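Local coordinates for protein pyruvate kinase 1 (Trypanosoma brucei brucei, PDB 4KCT) that catalyses phosphoryl transfer from phosphoenolpyruvate to ADP, giving pyruvate and ATP in glycolysis, and also has an intrinsic oxaloacetate decarboxylase activity, at residues Glu14-His19 with Ala354-His359; Ser315-Ala320 with Arg349-Ala354. All coordinates share one frame; numbering follows the deposited sequence.

Contact 1: Glu14-His19 with Ala354-His359; sequences EPVAKH and AQSATH
The N-terminal connector that leads from helix 3-8 into strand 23-27, the first strand of the TIM barrel, runs past the C-terminal end of helix 340-356 and is tied to it by two side-chain-to-backbone hydrogen bonds. At the first, A17 N donates to S356 OG over 2.8 Å, nearly straight with an N-H...O angle of 168°. S356 OG lies beside its own backbone N (chi1 -56°) and also bonds V352 O one helical turn back, so the hydroxyl joins the helix to the connector; V16 CB sits 3.4 Å from the same OG. The second bond uses Q355, whose CG is anti to the backbone N and whose extended chain carries NE2 to H19 O at 2.9 Å. H19 O lies almost in the amide plane of Q355, and NE2 in turn lies in the carbonyl plane of H19. With OE1 accepting from A21 N, both ends of this amide are engaged and its rotation is fixed. Between the two bonds, A17 CB points at the helix and packs 3.5 Å from Q355 NE2. V16 also rests on K274 of the second subunit, while H19 meets Y470, between helix 455-467 and strand 476-481, edge-to-face, placing the connector between helix 340-356 and that C-terminal region.

Contact 2: Ser315-Ala320 with Arg349-Ala354; sequences SDVANA and RICVEA
Two neighbouring helices on the outside of the TIM barrel, 311-323 and 340-356, meet here through a small, buried interface whose side-chain contacts are all apolar. Strand 327-330, the last of the eight, lies between them in the chain. Their local axes approach to 8.4 Å and cross at -49°, close enough for the backbone of one helix to be touched by side chains of the other. I350 is the main wedge. Its CG2, anti to the backbone N, enters between V317 and A318, lying 3.6 Å from V317 CG1 and 3.5 Å from A318 N. V317 places CG1 anti to its own backbone N (chi1 175°), and the two branched side chains cross at roughly a right angle and meet chiefly through the methyls V317 CG1 and I350 CG2. C351 adds a looser flank, SG standing 4.2 Å from V317 CG1. One turn beyond I350, the methyl of A354 points at the partner helix and approaches A318 O to 3.6 Å; the two alanine CB atoms are 4.1 Å apart. These short side chains account for the nearest CA pair, A318 with A354, at 5.1 Å. C351 also reaches V328 on strand 327-330. D316 OD2 forms a salt bridge to R263, a residue of the pyruvate pocket, and OD1 bonds S315 OG of the second subunit, where K274 NZ pairs with E353 OE1. The interface between the helices itself therefore rests on shape and methyl packing, and the polar groups of D316 and E353 are directed to partners beyond it.

How the contacts relate
From the N terminus, the connector 14-19 comes first and finds its partner only at 354-359, so contact 1 closes a loop containing all eight barrel strands. Contact 2, between 315-320 and 349-354, closes a much shorter loop around strand 327-330; this loop, from 320 to 349, falls inside the larger one, the segments meeting at A354. Both use helix 340-356, with centres about 10 Å apart. They also touch directly: V16 CG2 packs 3.6 Å from V352 CG1. One helix is thus held along one side by helix 311-323 and near its C-terminal end by the connector preceding strand 23-27, joining the two ends of the barrel sequence; both contacts touch the second subunit.

Contact 1: Glu14-His19 with Ala354-His359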
loop_
_atom_site.group_PDB
_atom_site.type_symbol
_atom_site.label_atom_id
_atom_site.label_comp_id
_atom_site.label_asym_id
_atom_site.label_seq_id
_atom_site.Cartn_x
_atom_site.Cartn_y
_atom_site.Cartn_z
ATOM N N GLU A 14 6.775 16.631 -23.056
ATOM C CA GLU A 14 6.184 17.670 -22.180
ATOM C C GLU A 14 7.248 18.654 -21.711
ATOM O O GLU A 14 8.410 18.279 -21.572
ATOM C CB GLU A 14 5.526 17.026 -20.949
ATOM C CG GLU A 14 4.527 15.928 -21.269
ATOM C CD GLU A 14 3.196 16.470 -21.757
ATOM O OE1 GLU A 14 2.942 16.427 -22.987
ATOM O OE2 GLU A 14 2.408 16.943 -20.912
ATOM N N PRO A 15 6.826 19.874 -21.313
ATOM C CA PRO A 15 7.792 20.859 -20.802
ATOM C C PRO A 15 8.367 20.406 -19.456
ATOM O O PRO A 15 7.677 19.730 -18.690
ATOM C CB PRO A 15 6.935 22.121 -20.616
ATOM C CG PRO A 15 5.814 21.950 -21.612
ATOM C CD PRO A 15 5.501 20.481 -21.570
ATOM N N VAL A 16 9.647 20.670 -19.231
ATOM C CA VAL A 16 10.296 20.281 -17.984
ATOM C C VAL A 16 10.107 21.356 -16.932
ATOM O O VAL A 16 9.651 22.468 -17.247
ATOM C CB VAL A 16 11.803 19.968 -18.199
ATOM C CG1 VAL A 16 11.946 18.785 -19.144
ATOM C CG2 VAL A 16 12.544 21.187 -18.741
ATOM N N ALA A 17 10.355 21.002 -15.667
ATOM C CA ALA A 17 10.316 21.969 -14.569
ATOM C C ALA A 17 11.071 23.252 -14.940
ATOM O O ALA A 17 12.169 23.191 -15.500
ATOM C CB ALA A 17 10.923 21.351 -13.297
ATOM N N LYS A 18 10.547 24.400 -14.504
ATOM C CA LYS A 18 11.212 25.683 -14.753
ATOM C C LYS A 18 12.323 25.961 -13.739
ATOM O O LYS A 18 13.250 26.696 -14.025
ATOM C CB LYS A 18 10.202 26.826 -14.719
ATOM C CG LYS A 18 9.217 26.815 -15.875
ATOM C CD LYS A 18 8.241 27.978 -15.780
ATOM C CE LYS A 18 7.204 27.743 -14.697
ATOM N NZ LYS A 18 6.145 28.787 -14.727
ATOM N N HIS A 19 12.204 25.419 -12.527
ATOM C CA HIS A 19 13.151 25.765 -11.464
ATOM C C HIS A 19 13.889 24.548 -10.978
ATOM O O HIS A 19 13.297 23.637 -10.416
ATOM C CB HIS A 19 12.425 26.453 -10.309
ATOM C CG HIS A 19 11.515 27.569 -10.760
ATOM N ND1 HIS A 19 11.980 28.656 -11.440
ATOM C CD2 HIS A 19 10.114 27.691 -10.726
ATOM C CE1 HIS A 19 10.925 29.435 -11.811
ATOM N NE2 HIS A 19 9.790 28.835 -11.396
ATOM N N ALA A 354 15.606 14.757 -14.777
ATOM C CA ALA A 354 15.413 13.758 -13.710
ATOM C C ALA A 354 14.377 14.229 -12.674
ATOM O O ALA A 354 13.459 13.514 -12.348
ATOM C CB ALA A 354 16.740 13.467 -13.009
ATOM N N GLN A 355 14.525 15.467 -12.221
ATOM C CA GLN A 355 13.527 16.135 -11.366
ATOM C C GLN A 355 12.110 16.082 -11.956
ATOM O O GLN A 355 11.166 15.659 -11.279
ATOM C CB GLN A 355 13.958 17.599 -11.155
ATOM C CG GLN A 355 12.929 18.500 -10.474
ATOM C CD GLN A 355 13.401 19.939 -10.421
ATOM O OE1 GLN A 355 14.596 20.220 -10.585
ATOM N NE2 GLN A 355 12.471 20.862 -10.182
ATOM N N SER A 356 11.987 16.371 -13.257
ATOM C CA SER A 356 10.669 16.403 -13.907
ATOM C C SER A 356 10.072 14.994 -14.038
ATOM O O SER A 356 8.873 14.837 -14.199
ATOM C CB SER A 356 10.765 17.053 -15.303
ATOM O OG SER A 356 11.322 18.368 -15.225
ATOM N N ALA A 357 10.935 13.995 -14.074
ATOM C CA ALA A 357 10.509 12.597 -14.146
ATOM C C ALA A 357 10.210 11.958 -12.777
ATOM O O ALA A 357 9.802 10.796 -12.704
ATOM C CB ALA A 357 11.547 11.768 -14.899
ATOM N N THR A 358 10.431 12.708 -11.700
ATOM C CA THR A 358 10.285 12.174 -10.348
ATOM C C THR A 358 8.799 12.190 -9.957
ATOM O O THR A 358 8.096 13.153 -10.221
ATOM C CB THR A 358 11.097 13.013 -9.355
ATOM O OG1 THR A 358 12.488 12.964 -9.735
ATOM C CG2 THR A 358 10.928 12.481 -7.908
ATOM N N HIS A 359 8.306 11.103 -9.386
ATOM C CA HIS A 359 6.929 11.123 -8.921
ATOM C C HIS A 359 6.738 12.133 -7.793
ATOM O O HIS A 359 7.404 12.070 -6.797
ATOM C CB HIS A 359 6.451 9.731 -8.534
ATOM C CG HIS A 359 4.991 9.688 -8.149
ATOM N ND1 HIS A 359 4.121 8.821 -8.687
ATOM C CD2 HIS A 359 4.260 10.454 -7.226
ATOM C CE1 HIS A 359 2.881 9.047 -8.178
ATOM N NE2 HIS A 359 2.967 10.053 -7.301
#

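Contact 2: Ser315-Ala320 with Arg349-Ala354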
loop_
_atom_site.group_PDB
_atom_site.type_symbol
_atom_site.label_atom_id
_atom_site.label_comp_id
_atom_site.label_asym_id
_atom_site.label_seq_id
_atom_site.Cartn_x
_atom_site.Cartn_y
_atom_site.Cartn_z
ATOM N N SER A 315 23.078 9.112 -17.796
ATOM C CA SER A 315 22.245 8.311 -16.930
ATOM C C SER A 315 22.733 8.315 -15.457
ATOM O O SER A 315 21.930 8.344 -14.531
ATOM C CB SER A 315 22.084 6.910 -17.486
ATOM O OG SER A 315 22.676 5.954 -16.669
ATOM N N ASP A 316 24.043 8.369 -15.266
ATOM C CA ASP A 316 24.619 8.479 -13.922
ATOM C C ASP A 316 24.098 9.736 -13.203
ATOM O O ASP A 316 23.706 9.680 -12.016
ATOM C CB ASP A 316 26.152 8.547 -14.041
ATOM C CG ASP A 316 26.863 8.446 -12.685
ATOM O OD1 ASP A 316 26.458 7.631 -11.822
ATOM O OD2 ASP A 316 27.814 9.214 -12.471
ATOM N N VAL A 317 24.172 10.879 -13.866
ATOM C CA VAL A 317 23.648 12.109 -13.246
ATOM C C VAL A 317 22.141 11.990 -12.935
ATOM O O VAL A 317 21.693 12.299 -11.809
ATOM C CB VAL A 317 23.960 13.360 -14.099
ATOM C CG1 VAL A 317 23.313 14.606 -13.500
ATOM C CG2 VAL A 317 25.487 13.555 -14.219
ATOM N N ALA A 318 21.362 11.522 -13.905
ATOM C CA ALA A 318 19.904 11.440 -13.728
ATOM C C ALA A 318 19.603 10.488 -12.578
ATOM O O ALA A 318 18.763 10.758 -11.736
ATOM C CB ALA A 318 19.225 10.953 -15.020
ATOM N N ASN A 319 20.312 9.375 -12.528
ATOM C CA ASN A 319 20.056 8.401 -11.465
ATOM C C ASN A 319 20.481 8.817 -10.066
ATOM O O ASN A 319 19.812 8.458 -9.080
ATOM C CB ASN A 319 20.620 7.020 -11.838
ATOM C CG ASN A 319 19.706 6.278 -12.792
ATOM O OD1 ASN A 319 18.508 6.147 -12.517
ATOM N ND2 ASN A 319 20.202 5.983 -13.994
ATOM N N ALA A 320 21.542 9.627 -9.967
ATOM C CA ALA A 320 21.919 10.226 -8.670
ATOM C C ALA A 320 20.794 11.142 -8.165
ATOM O O ALA A 320 20.398 11.074 -6.994
ATOM C CB ALA A 320 23.253 11.007 -8.774
ATOM N N ARG A 349 20.852 20.577 -17.053
ATOM C CA ARG A 349 19.732 20.120 -17.888
ATOM C C ARG A 349 19.340 18.682 -17.538
ATOM O O ARG A 349 18.148 18.335 -17.522
ATOM C CB ARG A 349 20.087 20.203 -19.402
ATOM C CG ARG A 349 20.119 21.630 -19.926
ATOM C CD ARG A 349 20.053 21.708 -21.463
ATOM N NE ARG A 349 21.140 20.987 -22.115
ATOM C CZ ARG A 349 22.357 21.485 -22.374
ATOM N NH1 ARG A 349 23.249 20.747 -23.018
ATOM N NH2 ARG A 349 22.700 22.698 -21.969
ATOM N N ILE A 350 20.338 17.850 -17.238
ATOM C CA ILE A 350 20.054 16.472 -16.814
ATOM C C ILE A 350 19.321 16.462 -15.456
ATOM O O ILE A 350 18.355 15.692 -15.272
ATOM C CB ILE A 350 21.341 15.601 -16.735
ATOM C CG1 ILE A 350 22.060 15.511 -18.097
ATOM C CG2 ILE A 350 21.037 14.195 -16.218
ATOM C CD1 ILE A 350 23.553 15.140 -17.917
ATOM N N CYS A 351 19.825 17.232 -14.484
ATOM C CA CYS A 351 19.144 17.356 -13.190
ATOM C C CYS A 351 17.684 17.717 -13.375
ATOM O O CYS A 351 16.802 17.111 -12.777
ATOM C CB CYS A 351 19.799 18.449 -12.350
ATOM S SG CYS A 351 21.357 17.891 -11.649
ATOM N N VAL A 352 17.429 18.720 -14.202
ATOM C CA VAL A 352 16.041 19.146 -14.461
ATOM C C VAL A 352 15.154 18.064 -15.081
ATOM O O VAL A 352 13.981 17.903 -14.673
ATOM C CB VAL A 352 15.989 20.458 -15.274
ATOM C CG1 VAL A 352 14.583 20.684 -15.839
ATOM C CG2 VAL A 352 16.408 21.630 -14.390
ATOM N N GLU A 353 15.691 17.307 -16.054
ATOM C CA GLU A 353 14.930 16.199 -16.636
ATOM C C GLU A 353 14.601 15.145 -15.562
ATOM O O GLU A 353 13.480 14.646 -15.505
ATOM C CB GLU A 353 15.693 15.518 -17.787
ATOM C CG GLU A 353 15.771 16.329 -19.054
ATOM C CD GLU A 353 14.448 16.415 -19.794
ATOM O OE1 GLU A 353 14.341 17.271 -20.690
ATOM O OE2 GLU A 353 13.574 15.552 -19.571
ATOM N N ALA A 354 15.606 14.757 -14.777
ATOM C CA ALA A 354 15.413 13.758 -13.710
ATOM C C ALA A 354 14.377 14.229 -12.674
ATOM O O ALA A 354 13.459 13.514 -12.348
ATOM C CB ALA A 354 16.740 13.467 -13.009
#